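Local coordinates for ketosynthase (Streptomyces sp. MSC090213JE08, PDB 6KXD), which probably acts as the chain length factor, pairing with a ketosynthase subunit in the heterodimer that builds the polyketide chain of ishigamide, at residues B[36-41]-B[333-338]; B[115-120]-B[185-190]; B[29-34]-B[46-51]; B[105-110]-B[244-249]. All blocks are in the same frame, centred on the assembly; numbering follows the deposited sequence.

Contact 1: B[36-41]-B[333-338]; sequences AEFAAG and ASFQIA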
loop_
_atom_site.group_PDB
_atom_site.type_symbol
_atom_site.label_atom_id
_atom_site.label_comp_id
_atom_site.label_asym_id
_atom_site.label_seq_id
_atom_site.Cartn_x
_atom_site.Cartn_y
_atom_site.Cartn_z
ATOM N N ALA B 36 -18.435 -9.160 19.182
ATOM C CA ALA B 36 -19.735 -9.240 19.893
ATOM C C ALA B 36 -20.303 -7.833 20.072
ATOM O O ALA B 36 -21.491 -7.595 19.805
ATOM C CB ALA B 36 -19.571 -9.935 21.223
ATOM N N GLU B 37 -19.458 -6.896 20.524
ATOM C CA GLU B 37 -19.909 -5.547 20.770
ATOM C C GLU B 37 -20.357 -4.946 19.427
ATOM O O GLU B 37 -21.313 -4.192 19.379
ATOM C CB GLU B 37 -18.846 -4.637 21.404
ATOM C CG GLU B 37 -18.640 -4.831 22.911
ATOM C CD GLU B 37 -17.837 -6.078 23.241
ATOM O OE1 GLU B 37 -17.639 -6.348 24.455
ATOM O OE2 GLU B 37 -17.421 -6.795 22.282
ATOM N N PHE B 38 -19.592 -5.216 18.357
ATOM C CA PHE B 38 -19.905 -4.655 17.030
ATOM C C PHE B 38 -21.273 -5.184 16.577
ATOM O O PHE B 38 -22.179 -4.439 16.107
ATOM C CB PHE B 38 -18.832 -5.052 16.022
ATOM C CG PHE B 38 -19.010 -4.392 14.688
ATOM C CD1 PHE B 38 -18.558 -3.095 14.478
ATOM C CD2 PHE B 38 -19.688 -5.038 13.661
ATOM C CE1 PHE B 38 -18.767 -2.474 13.249
ATOM C CE2 PHE B 38 -19.882 -4.423 12.437
ATOM C CZ PHE B 38 -19.428 -3.145 12.236
ATOM N N ALA B 39 -21.418 -6.500 16.710
ATOM C CA ALA B 39 -22.630 -7.206 16.291
ATOM C C ALA B 39 -23.834 -6.662 17.082
ATOM O O ALA B 39 -24.895 -6.325 16.519
ATOM C CB ALA B 39 -22.436 -8.696 16.493
ATOM N N ALA B 40 -23.658 -6.526 18.391
ATOM C CA ALA B 40 -24.697 -5.944 19.248
ATOM C C ALA B 40 -25.072 -4.543 18.752
ATOM O O ALA B 40 -26.259 -4.227 18.587
ATOM C CB ALA B 40 -24.252 -5.945 20.686
ATOM N N GLY B 41 -24.071 -3.715 18.449
ATOM C CA GLY B 41 -24.310 -2.314 18.057
ATOM C C GLY B 41 -25.023 -2.215 16.715
ATOM O O GLY B 41 -25.918 -1.368 16.510
ATOM N N ALA B 333 -15.129 0.073 4.869
ATOM C CA ALA B 333 -15.672 -1.054 4.110
ATOM C C ALA B 333 -15.621 -2.317 4.958
ATOM O O ALA B 333 -16.437 -3.176 4.796
ATOM C CB ALA B 333 -14.985 -1.266 2.780
ATOM N N SER B 334 -14.634 -2.406 5.864
ATOM C CA SER B 334 -14.557 -3.559 6.725
ATOM C C SER B 334 -15.728 -3.558 7.718
ATOM O O SER B 334 -16.323 -4.599 7.992
ATOM C CB SER B 334 -13.197 -3.598 7.414
ATOM O OG SER B 334 -12.193 -3.750 6.457
ATOM N N PHE B 335 -16.056 -2.395 8.264
ATOM C CA PHE B 335 -17.206 -2.261 9.142
ATOM C C PHE B 335 -18.470 -2.576 8.352
ATOM O O PHE B 335 -19.336 -3.264 8.864
ATOM C CB PHE B 335 -17.289 -0.897 9.773
ATOM C CG PHE B 335 -16.293 -0.634 10.859
ATOM C CD1 PHE B 335 -15.544 -1.666 11.400
ATOM C CD2 PHE B 335 -16.142 0.627 11.361
ATOM C CE1 PHE B 335 -14.639 -1.419 12.417
ATOM C CE2 PHE B 335 -15.228 0.878 12.368
ATOM C CZ PHE B 335 -14.519 -0.157 12.916
ATOM N N GLN B 336 -18.474 -2.239 7.057
ATOM C CA GLN B 336 -19.661 -2.510 6.240
ATOM C C GLN B 336 -19.891 -4.016 6.046
ATOM O O GLN B 336 -21.017 -4.504 6.226
ATOM C CB GLN B 336 -19.567 -1.785 4.906
ATOM C CG GLN B 336 -19.707 -0.298 5.103
ATOM C CD GLN B 336 -19.235 0.422 3.877
ATOM O OE1 GLN B 336 -18.272 1.159 3.896
ATOM N NE2 GLN B 336 -19.925 0.190 2.790
ATOM N N ILE B 337 -18.817 -4.723 5.706
ATOM C CA ILE B 337 -18.833 -6.133 5.552
ATOM C C ILE B 337 -19.182 -6.762 6.904
ATOM O O ILE B 337 -20.034 -7.602 6.971
ATOM C CB ILE B 337 -17.512 -6.647 4.974
ATOM C CG1 ILE B 337 -17.311 -6.180 3.527
ATOM C CG2 ILE B 337 -17.493 -8.151 5.086
ATOM C CD1 ILE B 337 -15.957 -6.474 2.973
ATOM N N ALA B 338 -18.533 -6.339 7.981
ATOM C CA ALA B 338 -18.852 -6.837 9.329
ATOM C C ALA B 338 -20.322 -6.591 9.705
ATOM O O ALA B 338 -20.933 -7.478 10.325
ATOM C CB ALA B 338 -17.939 -6.259 10.356
#
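Phe38 on helix 35-44 faces Phe335 and Ala338 on helix 332-344 across a wide backbone gap, with the CA of Phe38 8.7 Å from the CA of Phe335 and 8.1 Å from the CA of Ala338. One side chain closes that gap. With its CG trans to the backbone N (chi1 -174°), Phe38 reaches straight out from its helix, and its far rim lands where one turn of the other helix presents a ring, a carbonyl and a methyl. CE1 of Phe38 sits over one face of the Phe335 ring, 3.8 Å from Phe335 CD1. The two rings are inclined at 38° with centroids 5.3 Å apart, an oblique pairing that is neither a stack nor an edge-to-face contact. CZ of Phe38 comes within 3.4 Å of Phe335 O, which lies at the ring edge near its plane. On the next flank, CE2 of Phe38 packs 3.4 Å from the CB of Ala338, whose small side chain lets the ring in close. No hydrogen bond crosses, and all three residues are buried. Strand 20-29 packs on the same residues, with Ala27 and Ser29 against Phe38 and Trp25 against Ala338. On the side of helix 332-344 turned from Phe38, Ile337 packs on helix 180-193 and Phe236 of strand 229-240, placing helix 332-344 deep in the layered thiolase-like fold.

Contact 2: B[115-120]-B[185-190]; sequences GVVLGI and LNYARR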
loop_
_atom_site.group_PDB
_atom_site.type_symbol
_atom_site.label_atom_id
_atom_site.label_comp_id
_atom_site.label_asym_id
_atom_site.label_seq_id
_atom_site.Cartn_x
_atom_site.Cartn_y
_atom_site.Cartn_z
ATOM N N GLY B 115 -1.681 -15.007 4.734
ATOM C CA GLY B 115 -1.383 -13.637 4.353
ATOM C C GLY B 115 -2.020 -12.631 5.295
ATOM O O GLY B 115 -3.044 -12.908 6.020
ATOM N N VAL B 116 -1.485 -11.398 5.265
ATOM C CA VAL B 116 -2.070 -10.300 5.968
ATOM C C VAL B 116 -2.164 -9.150 4.983
ATOM O O VAL B 116 -1.131 -8.848 4.368
ATOM C CB VAL B 116 -1.209 -9.831 7.162
ATOM C CG1 VAL B 116 -1.778 -8.553 7.769
ATOM C CG2 VAL B 116 -1.088 -10.922 8.216
ATOM N N VAL B 117 -3.363 -8.567 4.830
ATOM C CA VAL B 117 -3.445 -7.300 4.081
ATOM C C VAL B 117 -4.389 -6.350 4.820
ATOM O O VAL B 117 -5.531 -6.702 5.116
ATOM C CB VAL B 117 -3.838 -7.494 2.610
ATOM C CG1 VAL B 117 -5.143 -8.236 2.417
ATOM C CG2 VAL B 117 -3.860 -6.148 1.891
ATOM N N LEU B 118 -3.884 -5.134 5.139
ATOM C CA LEU B 118 -4.597 -4.145 5.853
ATOM C C LEU B 118 -4.755 -2.892 4.986
ATOM O O LEU B 118 -3.788 -2.448 4.412
ATOM C CB LEU B 118 -3.848 -3.784 7.123
ATOM C CG LEU B 118 -4.615 -2.917 8.117
ATOM C CD1 LEU B 118 -5.817 -3.640 8.726
ATOM C CD2 LEU B 118 -3.693 -2.437 9.238
ATOM N N GLY B 119 -5.978 -2.384 4.888
ATOM C CA GLY B 119 -6.220 -1.078 4.243
ATOM C C GLY B 119 -6.168 0.075 5.252
ATOM O O GLY B 119 -6.612 0.000 6.423
ATOM N N ILE B 120 -5.634 1.202 4.780
ATOM C CA ILE B 120 -5.461 2.399 5.590
ATOM C C ILE B 120 -5.825 3.591 4.707
ATOM O O ILE B 120 -6.055 3.403 3.527
ATOM C CB ILE B 120 -4.013 2.543 6.085
ATOM C CG1 ILE B 120 -3.023 2.619 4.922
ATOM C CG2 ILE B 120 -3.686 1.423 7.057
ATOM C CD1 ILE B 120 -1.578 2.989 5.300
ATOM N N LEU B 185 -9.446 -6.652 0.215
ATOM C CA LEU B 185 -10.160 -7.887 0.021
ATOM C C LEU B 185 -9.840 -8.420 -1.370
ATOM O O LEU B 185 -9.634 -9.617 -1.572
ATOM C CB LEU B 185 -11.651 -7.636 0.190
ATOM C CG LEU B 185 -12.531 -8.848 -0.030
ATOM C CD1 LEU B 185 -12.107 -10.000 0.861
ATOM C CD2 LEU B 185 -13.961 -8.473 0.250
ATOM N N ASN B 186 -9.820 -7.523 -2.359
ATOM C CA ASN B 186 -9.591 -7.949 -3.713
ATOM C C ASN B 186 -8.142 -8.416 -3.891
ATOM O O ASN B 186 -7.821 -9.397 -4.605
ATOM C CB ASN B 186 -9.887 -6.839 -4.709
ATOM C CG ASN B 186 -10.212 -7.430 -6.058
ATOM O OD1 ASN B 186 -10.966 -8.403 -6.120
ATOM N ND2 ASN B 186 -9.702 -6.803 -7.086
ATOM N N TYR B 187 -7.230 -7.712 -3.213
ATOM C CA TYR B 187 -5.862 -8.079 -3.222
ATOM C C TYR B 187 -5.701 -9.515 -2.690
ATOM O O TYR B 187 -5.051 -10.373 -3.323
ATOM C CB TYR B 187 -5.096 -7.023 -2.409
ATOM C CG TYR B 187 -3.622 -7.285 -2.287
ATOM C CD1 TYR B 187 -2.727 -6.789 -3.212
ATOM C CD2 TYR B 187 -3.125 -8.035 -1.253
ATOM C CE1 TYR B 187 -1.371 -6.997 -3.086
ATOM C CE2 TYR B 187 -1.772 -8.280 -1.136
ATOM C CZ TYR B 187 -0.887 -7.790 -2.073
ATOM O OH TYR B 187 0.477 -8.003 -1.954
ATOM N N ALA B 188 -6.267 -9.757 -1.531
ATOM C CA ALA B 188 -6.212 -11.109 -0.885
ATOM C C ALA B 188 -6.797 -12.158 -1.838
ATOM O O ALA B 188 -6.207 -13.221 -2.041
ATOM C CB ALA B 188 -6.970 -11.070 0.381
ATOM N N ARG B 189 -7.956 -11.844 -2.399
ATOM C CA ARG B 189 -8.654 -12.717 -3.292
ATOM C C ARG B 189 -7.721 -13.097 -4.435
ATOM O O ARG B 189 -7.609 -14.263 -4.775
ATOM C CB ARG B 189 -9.942 -12.068 -3.818
ATOM C CG ARG B 189 -10.613 -12.903 -4.894
ATOM C CD ARG B 189 -11.885 -12.224 -5.353
ATOM N NE ARG B 189 -11.594 -11.125 -6.276
ATOM C CZ ARG B 189 -11.218 -11.281 -7.538
ATOM N NH1 ARG B 189 -11.258 -12.484 -8.090
ATOM N NH2 ARG B 189 -10.794 -10.242 -8.247
ATOM N N ARG B 190 -7.068 -12.104 -5.043
ATOM C CA ARG B 190 -6.192 -12.362 -6.166
ATOM C C ARG B 190 -4.968 -13.180 -5.763
ATOM O O ARG B 190 -4.663 -14.175 -6.383
ATOM C CB ARG B 190 -5.735 -11.056 -6.781
ATOM C CG ARG B 190 -6.854 -10.379 -7.528
ATOM C CD ARG B 190 -6.375 -9.957 -8.861
ATOM N NE ARG B 190 -7.511 -9.464 -9.609
ATOM C CZ ARG B 190 -7.791 -8.190 -9.828
ATOM N NH1 ARG B 190 -7.002 -7.216 -9.375
ATOM N NH2 ARG B 190 -8.893 -7.920 -10.514
#
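Val117 of strand 114-119 sets both its methyls against helix 180-193, with CG2 against Tyr187 CD2 and CG1 beside Ala188. CG2 is 3.7 Å from Tyr187 CD2, meeting the ring obliquely, and CG1 is 3.9 Å from the CB of Ala188. The valine torsion (chi1 56°) makes this fork possible, placing CG1 between the backbone N and C while CG2 points opposite the N. Between 115-120 and 185-190 the closest CA atoms are those of Val117 and Ala188, 6.8 Å apart. Tyr200 of strand 199-206 touches all three side chains, and the Tyr187 hydroxyl is bonded to Thr172 OG1 of strand 171-174, which ties the far end of the ring to the sheet. Tyr187 also meets the ring of Tyr179 of the neighbouring ketosynthase chain. Elsewhere on the helix surface, Asn186 OD1 accepts from Arg189 NE and NH2, each at 2.8 Å and both from the same face of the amide. The N-H...O angles are 142° each, bent as expected when two donors of one guanidinium share a single acceptor lying in its plane. Arg189 and Arg190 both form salt bridges to Glu188 of the neighbouring chain, and Asn186 ND2 donates to Glu162 there. The polar ends of Asn186, Arg189 and Arg190 thus serve the dimer interface, whereas Val117 meets Tyr187 and Ala188 through apolar atoms alone, a hold that rests on shape.

Contact 3: B[29-34]-B[46-51]; sequences SPYGIG and AKTAVK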
loop_
_atom_site.group_PDB
_atom_site.type_symbol
_atom_site.label_atom_id
_atom_site.label_comp_id
_atom_site.label_asym_id
_atom_site.label_seq_id
_atom_site.Cartn_x
_atom_site.Cartn_y
_atom_site.Cartn_z
ATOM N N SER B 29 -14.354 -1.144 17.405
ATOM C CA SER B 29 -15.144 -0.158 16.742
ATOM C C SER B 29 -15.760 0.796 17.756
ATOM O O SER B 29 -15.633 0.606 18.965
ATOM C CB SER B 29 -16.222 -0.862 15.950
ATOM O OG SER B 29 -17.255 -1.253 16.837
ATOM N N PRO B 30 -16.464 1.856 17.299
ATOM C CA PRO B 30 -17.138 2.745 18.240
ATOM C C PRO B 30 -18.231 2.052 19.068
ATOM O O PRO B 30 -18.644 2.636 20.035
ATOM C CB PRO B 30 -17.725 3.849 17.349
ATOM C CG PRO B 30 -16.828 3.805 16.116
ATOM C CD PRO B 30 -16.532 2.342 15.913
ATOM N N TYR B 31 -18.596 0.808 18.708
ATOM C CA TYR B 31 -19.466 -0.040 19.493
ATOM C C TYR B 31 -18.744 -0.699 20.656
ATOM O O TYR B 31 -19.406 -1.119 21.567
ATOM C CB TYR B 31 -20.089 -1.131 18.638
ATOM C CG TYR B 31 -21.127 -0.576 17.702
ATOM C CD1 TYR B 31 -22.072 0.314 18.186
ATOM C CD2 TYR B 31 -21.193 -0.945 16.373
ATOM C CE1 TYR B 31 -23.043 0.846 17.364
ATOM C CE2 TYR B 31 -22.176 -0.431 15.535
ATOM C CZ TYR B 31 -23.101 0.473 16.037
ATOM O OH TYR B 31 -24.087 1.042 15.274
ATOM N N GLY B 32 -17.413 -0.783 20.593
ATOM C CA GLY B 32 -16.656 -1.375 21.650
ATOM C C GLY B 32 -15.581 -2.278 21.119
ATOM O O GLY B 32 -15.264 -2.279 19.933
ATOM N N ILE B 33 -15.000 -3.071 22.009
ATOM C CA ILE B 33 -13.993 -3.973 21.595
ATOM C C ILE B 33 -14.603 -5.337 21.321
ATOM O O ILE B 33 -15.109 -5.978 22.210
ATOM C CB ILE B 33 -12.902 -4.066 22.662
ATOM C CG1 ILE B 33 -12.335 -2.685 22.964
ATOM C CG2 ILE B 33 -11.853 -5.063 22.201
ATOM C CD1 ILE B 33 -11.334 -2.658 24.069
ATOM N N GLY B 34 -14.442 -5.827 20.101
ATOM C CA GLY B 34 -14.752 -7.154 19.807
ATOM C C GLY B 34 -15.916 -7.240 18.875
ATOM O O GLY B 34 -16.713 -6.288 18.800
ATOM N N ALA B 46 -27.373 1.039 17.239
ATOM C CA ALA B 46 -27.035 1.892 18.357
ATOM C C ALA B 46 -26.220 3.094 17.871
ATOM O O ALA B 46 -25.498 3.000 16.881
ATOM C CB ALA B 46 -26.282 1.104 19.402
ATOM N N LYS B 47 -26.320 4.218 18.603
ATOM C CA LYS B 47 -25.502 5.411 18.391
ATOM C C LYS B 47 -24.180 5.229 19.141
ATOM O O LYS B 47 -24.128 4.441 20.044
ATOM C CB LYS B 47 -26.213 6.669 18.897
ATOM C CG LYS B 47 -27.583 6.882 18.283
ATOM C CD LYS B 47 -27.988 8.336 18.174
ATOM C CE LYS B 47 -29.487 8.512 18.041
ATOM N NZ LYS B 47 -29.835 9.208 16.784
ATOM N N THR B 48 -23.137 5.972 18.748
ATOM C CA THR B 48 -21.786 5.775 19.291
ATOM C C THR B 48 -21.084 7.101 19.603
ATOM O O THR B 48 -20.045 7.105 20.260
ATOM C CB THR B 48 -20.941 4.903 18.350
ATOM O OG1 THR B 48 -20.625 5.618 17.154
ATOM C CG2 THR B 48 -21.637 3.612 17.997
ATOM N N ALA B 49 -21.659 8.212 19.144
ATOM C CA ALA B 49 -21.072 9.501 19.306
ATOM C C ALA B 49 -20.955 9.778 20.808
ATOM O O ALA B 49 -21.847 9.474 21.559
ATOM C CB ALA B 49 -21.887 10.556 18.590
ATOM N N VAL B 50 -19.785 10.252 21.219
ATOM C CA VAL B 50 -19.540 10.732 22.569
ATOM C C VAL B 50 -18.797 12.049 22.417
ATOM O O VAL B 50 -18.342 12.389 21.315
ATOM C CB VAL B 50 -18.722 9.740 23.424
ATOM C CG1 VAL B 50 -19.459 8.422 23.624
ATOM C CG2 VAL B 50 -17.323 9.520 22.835
ATOM N N LYS B 51 -18.710 12.767 23.534
ATOM C CA LYS B 51 -17.940 13.958 23.665
ATOM C C LYS B 51 -16.480 13.546 23.744
ATOM O O LYS B 51 -16.144 12.590 24.440
ATOM C CB LYS B 51 -18.396 14.724 24.909
ATOM C CG LYS B 51 -19.753 15.389 24.741
ATOM C CD LYS B 51 -19.756 16.468 23.684
ATOM C CE LYS B 51 -21.069 17.209 23.577
ATOM N NZ LYS B 51 -21.467 17.397 22.165
#
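The Tyr31 ring has the carbonyl of Ala46 at its edge, close to the ring plane, while the Thr48 methyl comes at it obliquely, though its modelled closeness is doubtful. The hydroxyl of Tyr31 donates to Ala46 O over 2.9 Å, in the carbonyl plane and on a lone pair (C=O...donor angle 142°). The same oxygen lies 3.3 Å from Tyr31 CE1, and the CB of Ala46 packs 3.8 Å from that carbon. Ala46 therefore meets this corner of the tyrosine with both its carbonyl and its methyl, which should limit how far the ring can swing. Thr48 lies across Tyr31 at about a right angle and also backs onto Pro30, whose CB is 3.4 Å from Thr48 OG1 and 3.5 Å from Thr48 CB. That hydroxyl bonds to Leu324 O. The chi1 of Thr48, 70°, turns OG1 to the proline side and CG2 to the tyrosine side. Pro30 and Tyr31 form the middle of a type I turn from Ser29 to Gly32, closed by paired backbone bonds between its end residues. Ser29 OG accepts from Tyr31 N at 3.1 Å, adding an ST turn, which probably steadies the backbone beneath the aromatic side chain. The turn joins strand 20-29 to strand 32-33 as a tight hairpin, after which Gly34 occupies the N-cap position of helix 35-44. Tyr31 also rests on Val42 of that helix, Pro30 on Phe335 of helix 332-344, and Pro30 and Thr48 share Cys65 of strand 63-65.

Contact 4: B[105-110]-B[244-249]; sequences NRAVAT and AERPPL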
loop_
_atom_site.group_PDB
_atom_site.type_symbol
_atom_site.label_atom_id
_atom_site.label_comp_id
_atom_site.label_asym_id
_atom_site.label_seq_id
_atom_site.Cartn_x
_atom_site.Cartn_y
_atom_site.Cartn_z
ATOM N N ASN B 105 -7.279 -18.773 23.530
ATOM C CA ASN B 105 -7.008 -19.979 22.782
ATOM C C ASN B 105 -6.892 -19.638 21.292
ATOM O O ASN B 105 -7.517 -18.705 20.778
ATOM C CB ASN B 105 -8.074 -21.066 23.004
ATOM C CG ASN B 105 -8.370 -21.286 24.475
ATOM O OD1 ASN B 105 -7.471 -21.208 25.299
ATOM N ND2 ASN B 105 -9.623 -21.536 24.809
ATOM N N ARG B 106 -6.155 -20.475 20.579
ATOM C CA ARG B 106 -5.913 -20.262 19.189
ATOM C C ARG B 106 -7.101 -20.846 18.424
ATOM O O ARG B 106 -7.248 -22.064 18.364
ATOM C CB ARG B 106 -4.584 -20.922 18.821
ATOM C CG ARG B 106 -3.891 -20.399 17.572
ATOM C CD ARG B 106 -2.393 -20.252 17.856
ATOM N NE ARG B 106 -1.931 -18.957 17.369
ATOM C CZ ARG B 106 -1.648 -17.889 18.122
ATOM N NH1 ARG B 106 -1.262 -18.036 19.386
ATOM N NH2 ARG B 106 -1.730 -16.673 17.583
ATOM N N ALA B 107 -7.911 -19.966 17.814
ATOM C CA ALA B 107 -9.106 -20.371 17.098
ATOM C C ALA B 107 -8.787 -20.629 15.626
ATOM O O ALA B 107 -9.489 -21.395 14.965
ATOM C CB ALA B 107 -10.193 -19.350 17.239
ATOM N N VAL B 108 -7.750 -19.965 15.096
ATOM C CA VAL B 108 -7.445 -20.068 13.704
ATOM C C VAL B 108 -6.019 -20.588 13.576
ATOM O O VAL B 108 -5.121 -20.030 14.142
ATOM C CB VAL B 108 -7.588 -18.690 13.017
ATOM C CG1 VAL B 108 -7.019 -18.721 11.617
ATOM C CG2 VAL B 108 -9.019 -18.208 13.048
ATOM N N ALA B 109 -5.857 -21.653 12.810
ATOM C CA ALA B 109 -4.557 -22.215 12.539
ATOM C C ALA B 109 -3.935 -21.345 11.457
ATOM O O ALA B 109 -4.483 -21.227 10.378
ATOM C CB ALA B 109 -4.674 -23.643 12.079
ATOM N N THR B 110 -2.832 -20.707 11.791
ATOM C CA THR B 110 -2.121 -19.912 10.794
ATOM C C THR B 110 -0.785 -20.582 10.505
ATOM O O THR B 110 -0.277 -21.368 11.288
ATOM C CB THR B 110 -1.949 -18.472 11.276
ATOM O OG1 THR B 110 -1.221 -18.547 12.493
ATOM C CG2 THR B 110 -3.246 -17.724 11.513
ATOM N N ALA B 244 -11.638 -24.602 3.294
ATOM C CA ALA B 244 -11.993 -23.847 4.486
ATOM C C ALA B 244 -12.028 -24.780 5.695
ATOM O O ALA B 244 -12.719 -25.782 5.666
ATOM C CB ALA B 244 -13.309 -23.145 4.303
ATOM N N GLU B 245 -11.291 -24.383 6.740
ATOM C CA GLU B 245 -11.081 -25.130 7.973
ATOM C C GLU B 245 -12.098 -24.705 9.032
ATOM O O GLU B 245 -12.164 -25.313 10.100
ATOM C CB GLU B 245 -9.656 -24.902 8.489
ATOM C CG GLU B 245 -8.607 -25.184 7.424
ATOM C CD GLU B 245 -7.159 -25.126 7.873
ATOM O OE1 GLU B 245 -6.858 -24.427 8.874
ATOM O OE2 GLU B 245 -6.334 -25.786 7.204
ATOM N N ARG B 246 -12.864 -23.648 8.743
ATOM C CA ARG B 246 -13.970 -23.231 9.591
ATOM C C ARG B 246 -15.171 -22.938 8.701
ATOM O O ARG B 246 -15.016 -22.676 7.514
ATOM C CB ARG B 246 -13.554 -22.050 10.474
ATOM C CG ARG B 246 -13.038 -22.482 11.840
ATOM C CD ARG B 246 -11.947 -21.589 12.383
ATOM N NE ARG B 246 -12.336 -20.197 12.266
ATOM C CZ ARG B 246 -13.074 -19.537 13.147
ATOM N NH1 ARG B 246 -13.443 -20.119 14.277
ATOM N NH2 ARG B 246 -13.444 -18.299 12.879
ATOM N N PRO B 247 -16.414 -23.035 9.220
ATOM C CA PRO B 247 -17.589 -22.877 8.374
ATOM C C PRO B 247 -17.596 -21.476 7.758
ATOM O O PRO B 247 -17.333 -20.477 8.431
ATOM C CB PRO B 247 -18.805 -23.089 9.291
ATOM C CG PRO B 247 -18.258 -23.073 10.718
ATOM C CD PRO B 247 -16.756 -23.296 10.629
ATOM N N PRO B 248 -17.865 -21.374 6.447
ATOM C CA PRO B 248 -17.987 -20.079 5.779
ATOM C C PRO B 248 -19.194 -19.281 6.276
ATOM O O PRO B 248 -20.312 -19.814 6.402
ATOM C CB PRO B 248 -18.062 -20.433 4.284
ATOM C CG PRO B 248 -18.557 -21.857 4.272
ATOM C CD PRO B 248 -17.941 -22.493 5.503
ATOM N N LEU B 249 -18.957 -17.985 6.516
ATOM C CA LEU B 249 -19.994 -17.051 6.875
ATOM C C LEU B 249 -20.512 -16.378 5.608
ATOM O O LEU B 249 -21.672 -15.981 5.575
ATOM C CB LEU B 249 -19.464 -15.998 7.856
ATOM C CG LEU B 249 -18.679 -16.532 9.049
ATOM C CD1 LEU B 249 -18.203 -15.393 9.943
ATOM C CD2 LEU B 249 -19.535 -17.510 9.845
HETATM O O HOH W 1 -8.029 -22.460 11.162
#
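Ala107, Val108 and Ala109 meet Glu245 and Arg246 where two surface loops of the thiolase-like fold approach each other, one leading from helix 86-99 into strand 114-119 and the other joining strands 229-240 and 250-259. The backbones stay well apart, with 8.3 Å between the CA atoms of Val108 and Arg246, and side chains and one water span the interval. Arg246 bends at chi2 and chi3 (146° and 48°), which turns one face of its guanidinium to Val108. CG2 of Val108 lies over that face, 3.9 Å from Arg246 NE, and the two side chains cross at roughly a right angle. Ala107 O sits beside the aliphatic stem, 3.6 Å from Arg246 CD. Glu245, by contrast, extends beyond CG and brings OE1 to 4.0 Å from the CB of Ala109. A water bridges the loops here, accepting from Ala109 N at 2.8 Å and donating to Glu245 OE1 at 3.2 Å. Lys199 lies near both, in a weak bond to Ala109 O and a long, weak ion pair with Glu245. Val108 packs on Leu99 of helix 86-99 and is bonded to it through the backbone; Arg246 touches Thr23 of strand 20-29. Arg246 NE, buried under the Val108 methyl, has no hydrogen-bond partner in the model; its nearest oxygen across the contact, Ala107 O, is 4.1 Å away.

How the contacts relate
Contacts 1 and 3 are the closest pair, their centres 11 Å apart, and helix 35-44 joins them directly: Gly41 O lies 2.9 Å from Ala46 N, a probable hydrogen bond, and Phe38 packs on Ser29. Contact 1 reaches contact 2, 18 Å away between centres, through Ile337 CD1 and Leu185 CD2 at 3.9 Å, where helices 332-344 and 180-193 pack in the interior. Of the four, contact 2 alone touches the partner ketosynthase chain. Contact 4 touches none of the others and lies at the surface, 18 Å from contact 2 and 27 Å from contact 3 between centres. No ligand or catalytic residue is identified at any of them.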